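Local coordinates for Poly(A) RNA polymerase protein 2 (Saccharomyces cerevisiae, PDB 3NYB), which polyadenylates RNA as the poly(A) polymerase of TRAMP, a complex of RNA surveillance, at residues D27-I32 against L163-K168; S47-A52 against I123-P128. The protein carries 1 engineered substitution. One frame throughout, in Å; residues are numbered along the deposited sequence.

Interaction 1 of 2, residues D27-I32 against L163-K168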
loop_
_atom_site.group_PDB
_atom_site.type_symbol
_atom_site.label_atom_id
_atom_site.label_comp_id
_atom_site.label_asym_id
_atom_site.label_seq_id
_atom_site.Cartn_x
_atom_site.Cartn_y
_atom_site.Cartn_z
ATOM N N ASP A 27 -3.094 7.948 -14.663
ATOM C CA ASP A 27 -2.563 9.284 -14.904
ATOM C C ASP A 27 -1.693 9.727 -13.739
ATOM O O ASP A 27 -0.552 10.165 -13.926
ATOM C CB ASP A 27 -3.692 10.270 -15.160
ATOM C CG ASP A 27 -4.390 10.006 -16.482
ATOM O OD1 ASP A 27 -3.767 9.341 -17.345
ATOM O OD2 ASP A 27 -5.547 10.462 -16.658
ATOM N N PHE A 28 -2.244 9.582 -12.537
ATOM C CA PHE A 28 -1.532 9.863 -11.301
ATOM C C PHE A 28 -0.219 9.089 -11.209
ATOM O O PHE A 28 0.838 9.678 -10.983
ATOM C CB PHE A 28 -2.407 9.528 -10.083
ATOM C CG PHE A 28 -1.708 9.738 -8.767
ATOM C CD1 PHE A 28 -1.606 11.001 -8.212
ATOM C CD2 PHE A 28 -1.139 8.676 -8.093
ATOM C CE1 PHE A 28 -0.958 11.192 -7.014
ATOM C CE2 PHE A 28 -0.491 8.865 -6.890
ATOM C CZ PHE A 28 -0.399 10.118 -6.352
ATOM N N VAL A 29 -0.298 7.771 -11.373
ATOM C CA VAL A 29 0.875 6.906 -11.306
ATOM C C VAL A 29 1.959 7.342 -12.281
ATOM O O VAL A 29 3.138 7.315 -11.953
ATOM C CB VAL A 29 0.523 5.421 -11.574
ATOM C CG1 VAL A 29 1.791 4.554 -11.623
ATOM C CG2 VAL A 29 -0.422 4.910 -10.517
ATOM N N ALA A 30 1.567 7.736 -13.483
ATOM C CA ALA A 30 2.560 8.177 -14.454
ATOM C C ALA A 30 3.114 9.531 -14.038
ATOM O O ALA A 30 4.314 9.796 -14.173
ATOM C CB ALA A 30 1.970 8.230 -15.869
ATOM N N TYR A 31 2.239 10.382 -13.512
ATOM C CA TYR A 31 2.672 11.691 -13.050
ATOM C C TYR A 31 3.685 11.592 -11.890
ATOM O O TYR A 31 4.617 12.405 -11.793
ATOM C CB TYR A 31 1.464 12.540 -12.658
ATOM C CG TYR A 31 1.832 13.887 -12.107
ATOM C CD1 TYR A 31 2.104 14.957 -12.961
ATOM C CD2 TYR A 31 1.927 14.096 -10.737
ATOM C CE1 TYR A 31 2.443 16.207 -12.468
ATOM C CE2 TYR A 31 2.276 15.354 -10.227
ATOM C CZ TYR A 31 2.524 16.399 -11.103
ATOM O OH TYR A 31 2.877 17.629 -10.620
ATOM N N ILE A 32 3.505 10.597 -11.021
ATOM C CA ILE A 32 4.395 10.407 -9.876
ATOM C C ILE A 32 5.589 9.534 -10.280
ATOM O O ILE A 32 6.429 9.183 -9.465
ATOM C CB ILE A 32 3.656 9.762 -8.688
ATOM C CG1 ILE A 32 3.317 8.303 -8.999
ATOM C CG2 ILE A 32 2.400 10.550 -8.350
ATOM C CD1 ILE A 32 2.808 7.526 -7.806
ATOM N N LEU A 163 -1.967 -0.005 -7.429
ATOM C CA LEU A 163 -2.801 0.069 -6.245
ATOM C C LEU A 163 -1.969 0.408 -5.014
ATOM O O LEU A 163 -2.408 1.167 -4.155
ATOM C CB LEU A 163 -3.613 -1.213 -6.048
ATOM C CG LEU A 163 -4.704 -1.380 -7.105
ATOM C CD1 LEU A 163 -5.713 -2.427 -6.684
ATOM C CD2 LEU A 163 -5.394 -0.053 -7.340
ATOM N N VAL A 164 -0.758 -0.129 -4.939
ATOM C CA VAL A 164 0.120 0.186 -3.819
ATOM C C VAL A 164 0.441 1.679 -3.767
ATOM O O VAL A 164 0.378 2.303 -2.701
ATOM C CB VAL A 164 1.409 -0.641 -3.852
ATOM C CG1 VAL A 164 2.388 -0.123 -2.830
ATOM C CG2 VAL A 164 1.091 -2.106 -3.575
ATOM N N LEU A 165 0.757 2.265 -4.919
ATOM C CA LEU A 165 1.045 3.693 -4.946
ATOM C C LEU A 165 -0.149 4.511 -4.447
ATOM O O LEU A 165 0.007 5.399 -3.622
ATOM C CB LEU A 165 1.491 4.136 -6.334
ATOM C CG LEU A 165 2.891 3.644 -6.701
ATOM C CD1 LEU A 165 3.235 3.995 -8.151
ATOM C CD2 LEU A 165 3.921 4.206 -5.729
ATOM N N ILE A 166 -1.344 4.190 -4.923
ATOM C CA ILE A 166 -2.541 4.899 -4.481
ATOM C C ILE A 166 -2.764 4.772 -2.979
ATOM O O ILE A 166 -2.920 5.770 -2.273
ATOM C CB ILE A 166 -3.784 4.390 -5.201
ATOM C CG1 ILE A 166 -3.585 4.478 -6.710
ATOM C CG2 ILE A 166 -4.985 5.207 -4.797
ATOM C CD1 ILE A 166 -3.423 5.882 -7.212
ATOM N N VAL A 167 -2.775 3.535 -2.495
ATOM C CA VAL A 167 -2.949 3.269 -1.076
ATOM C C VAL A 167 -1.835 3.927 -0.260
ATOM O O VAL A 167 -2.055 4.379 0.869
ATOM C CB VAL A 167 -2.951 1.758 -0.798
ATOM C CG1 VAL A 167 -3.333 1.481 0.647
ATOM C CG2 VAL A 167 -3.911 1.057 -1.721
ATOM N N LYS A 168 -0.635 3.973 -0.830
ATOM C CA LYS A 168 0.500 4.548 -0.121
ATOM C C LYS A 168 0.254 6.047 0.009
ATOM O O LYS A 168 0.333 6.611 1.102
ATOM C CB LYS A 168 1.801 4.257 -0.868
ATOM C CG LYS A 168 2.896 3.580 -0.031
ATOM C CD LYS A 168 3.795 2.720 -0.919
ATOM C CE LYS A 168 5.011 2.161 -0.190
ATOM N NZ LYS A 168 5.967 3.217 0.224
#

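Interaction 2 of 2, residues S47-A52 against I123-P128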
loop_
_atom_site.group_PDB
_atom_site.type_symbol
_atom_site.label_atom_id
_atom_site.label_comp_id
_atom_site.label_asym_id
_atom_site.label_seq_id
_atom_site.Cartn_x
_atom_site.Cartn_y
_atom_site.Cartn_z
ATOM N N SER A 47 25.854 8.661 -6.271
ATOM C CA SER A 47 27.263 8.396 -6.523
ATOM C C SER A 47 28.121 9.358 -5.711
ATOM O O SER A 47 29.142 8.967 -5.153
ATOM C CB SER A 47 27.586 8.507 -8.013
ATOM O OG SER A 47 28.839 7.909 -8.293
ATOM N N THR A 48 27.689 10.613 -5.644
ATOM C CA THR A 48 28.372 11.628 -4.854
ATOM C C THR A 48 28.434 11.203 -3.388
ATOM O O THR A 48 29.450 11.360 -2.717
ATOM C CB THR A 48 27.665 12.997 -4.986
ATOM O OG1 THR A 48 27.937 13.560 -6.275
ATOM C CG2 THR A 48 28.138 13.961 -3.923
ATOM N N ILE A 49 27.345 10.642 -2.889
ATOM C CA ILE A 49 27.335 10.190 -1.507
ATOM C C ILE A 49 28.190 8.937 -1.315
ATOM O O ILE A 49 28.892 8.807 -0.309
ATOM C CB ILE A 49 25.900 9.987 -0.998
ATOM C CG1 ILE A 49 25.241 11.357 -0.795
ATOM C CG2 ILE A 49 25.897 9.204 0.301
ATOM C CD1 ILE A 49 23.738 11.319 -0.845
ATOM N N ARG A 50 28.139 8.025 -2.282
ATOM C CA ARG A 50 28.981 6.834 -2.242
ATOM C C ARG A 50 30.432 7.273 -2.158
ATOM O O ARG A 50 31.204 6.780 -1.331
ATOM C CB ARG A 50 28.762 5.959 -3.478
ATOM C CG ARG A 50 29.647 4.719 -3.534
ATOM C CD ARG A 50 29.476 3.930 -4.842
ATOM N NE ARG A 50 28.136 3.364 -4.967
ATOM C CZ ARG A 50 27.172 3.880 -5.728
ATOM N NH1 ARG A 50 27.398 4.979 -6.446
ATOM N NH2 ARG A 50 25.979 3.294 -5.776
ATOM N N GLU A 51 30.781 8.231 -3.009
ATOM C CA GLU A 51 32.138 8.748 -3.074
ATOM C C GLU A 51 32.554 9.350 -1.728
ATOM O O GLU A 51 33.699 9.218 -1.312
ATOM C CB GLU A 51 32.265 9.739 -4.241
ATOM C CG GLU A 51 33.590 10.475 -4.345
ATOM C CD GLU A 51 33.456 11.972 -4.095
ATOM O OE1 GLU A 51 34.420 12.709 -4.394
ATOM O OE2 GLU A 51 32.390 12.416 -3.610
ATOM N N ALA A 52 31.614 9.975 -1.029
ATOM C CA ALA A 52 31.905 10.518 0.299
ATOM C C ALA A 52 32.115 9.424 1.347
ATOM O O ALA A 52 32.803 9.640 2.343
ATOM C CB ALA A 52 30.812 11.476 0.752
ATOM N N ILE A 123 20.422 6.703 9.561
ATOM C CA ILE A 123 20.774 8.116 9.504
ATOM C C ILE A 123 19.983 8.781 8.359
ATOM O O ILE A 123 20.089 8.377 7.193
ATOM C CB ILE A 123 22.304 8.265 9.308
ATOM C CG1 ILE A 123 22.716 9.714 9.200
ATOM C CG2 ILE A 123 22.773 7.551 8.045
ATOM C CD1 ILE A 123 24.013 9.871 8.441
ATOM N N LYS A 124 19.159 9.768 8.696
ATOM C CA LYS A 124 18.354 10.466 7.688
ATOM C C LYS A 124 18.902 11.862 7.462
ATOM O O LYS A 124 19.314 12.520 8.407
ATOM C CB LYS A 124 16.901 10.592 8.140
ATOM C CG LYS A 124 16.220 9.279 8.438
ATOM C CD LYS A 124 14.928 9.518 9.208
ATOM C CE LYS A 124 13.926 10.329 8.394
ATOM N NZ LYS A 124 12.627 10.505 9.109
ATOM N N PHE A 125 18.897 12.319 6.215
ATOM C CA PHE A 125 19.340 13.671 5.900
ATOM C C PHE A 125 18.868 14.130 4.521
ATOM O O PHE A 125 18.197 13.395 3.801
ATOM C CB PHE A 125 20.868 13.780 6.009
ATOM C CG PHE A 125 21.612 12.986 4.967
ATOM C CD1 PHE A 125 22.040 13.586 3.790
ATOM C CD2 PHE A 125 21.881 11.635 5.164
ATOM C CE1 PHE A 125 22.730 12.852 2.823
ATOM C CE2 PHE A 125 22.565 10.892 4.209
ATOM C CZ PHE A 125 22.993 11.499 3.034
ATOM N N VAL A 126 19.221 15.357 4.164
ATOM C CA VAL A 126 18.916 15.882 2.840
ATOM C C VAL A 126 20.193 16.364 2.172
ATOM O O VAL A 126 20.910 17.194 2.727
ATOM C CB VAL A 126 17.917 17.058 2.924
ATOM C CG1 VAL A 126 17.754 17.716 1.572
ATOM C CG2 VAL A 126 16.571 16.580 3.441
ATOM N N GLU A 127 20.490 15.844 0.989
ATOM C CA GLU A 127 21.608 16.377 0.223
ATOM C C GLU A 127 21.148 17.713 -0.331
ATOM O O GLU A 127 20.180 17.777 -1.095
ATOM C CB GLU A 127 22.034 15.435 -0.897
ATOM C CG GLU A 127 23.401 15.766 -1.503
ATOM C CD GLU A 127 23.344 16.886 -2.528
ATOM O OE1 GLU A 127 23.925 17.963 -2.275
ATOM O OE2 GLU A 127 22.716 16.693 -3.592
ATOM N N PRO A 128 21.833 18.787 0.081
ATOM C CA PRO A 128 21.441 20.190 -0.097
ATOM C C PRO A 128 21.376 20.634 -1.555
ATOM O O PRO A 128 20.426 21.300 -1.949
ATOM C CB PRO A 128 22.545 20.958 0.632
ATOM C CG PRO A 128 23.253 19.946 1.485
ATOM C CD PRO A 128 23.127 18.654 0.768
#

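Interaction 1 of 2, residues D27-I32 against L163-K168
L165, on helix 160-173, meets two side chains, V29 of the last turn of helix 17-31 and I32 just after it, and the contact is aliphatic on both sides. Its CD1 is the shared point: I32 CD1 lies 3.6 Å from L165 CD1, and V29 CG1 approaches L165 CD1 to 3.8 Å. I32 and L165 run alongside each other with their ends pointing opposite ways, and the end methyl of I32 also rests against L165 CB, 3.9 Å away. V29 instead comes in roughly perpendicular to L165 and touches it with one branch, CG1, which a chi1 of 175° sets opposite the backbone N. Trimming L165 to an alanine would probably open a gap between the helices and leave the I32 and V29 methyls without the branch that they share.

One aromatic-aliphatic contact lies beside this group. I166 reaches F28 with its end methyl alone, CD1 standing 3.7 Å from F28 CD2 in an oblique approach to the ring. On its own segment, I32 CG2 sits over one face of the F28 ring, displaced toward the rim and 3.4 Å above the plane, and W5 packs against the ring edge-to-face. The other flank of helix 160-173 is covered by helices 186-198 and 214-228.

All five touching residues are buried and meet through carbon alone, so the N-terminal helix is joined to the helical part of the protein here by apolar packing and shape, with no polar pair to fix the register.

Interaction 2 of 2, residues S47-A52 against I123-P128
Helix 36-54 packs on one side of the mixed sheet of the palm, and here a single isoleucine of the helix, I49, faces strand 121-127. The end methyl of I49 does the touching. Its CD1 lies 4.0 Å from F125 CZ and 4.1 Å from F125 CE1, at the edge of the ring and near its plane, so the methyl abuts the far rim of the phenyl group instead of lying over a face. The two side chains come from opposite sides and meet between helix and strand, the methyl at the ring edge, which leaves the backbones well separated: the nearest CA atoms, those of I49 and E127, are 8.6 Å apart.

Torsions on both sides serve this reach. In I49, CG1 points away from the carbonyl carbon (chi1 -72°), and an extended chi2 of 157° carries CD1 on toward the strand. F125 has CG between its backbone N and carbonyl carbon (chi1 67°), which directs the ring at the helix, so that CZ and CE1 are the atoms that meet the methyl.

A looser approach is made by E127, whose CB stands 4.5 Å from I49 CD1. Only the aliphatic base of this glutamate faces the isoleucine; its carboxylate is held by the turn that follows the strand, where OE1 accepts from the backbone N of H129 and OE2 is hydrogen-bonded to S130 OG. I134 of the adjacent strand 132-137 touches both I49 and F125, while L103 of helix 92-105 packs against F125, which extends the apolar layer around the pair.

Helix-on-sheet packing of this kind, with large apolar residues filling the layer between, is typical of the alpha/beta palm of the nucleotidyltransferase superfamily, to which poly(A) polymerases belong.

How the interactions relate
Both contacts are buried and apolar, but they hold different elements. Interaction 1 lies near the middle of the chain, about 10 Å from its centre, and joins two helices; interaction 2 sits farther out, about 23 Å from that centre, and joins a helix to the palm sheet. Their centres are about 27 Å apart and their nearest atoms about 13 Å, so they do not touch. Helices 17-31 and 36-54 are successive in the chain, yet the first packs on helix 160-173 and the second on strand 121-127. Branched aliphatic chains dominate interaction 1, whereas interaction 2 rests mainly on one methyl against a phenyl edge and buries less surface.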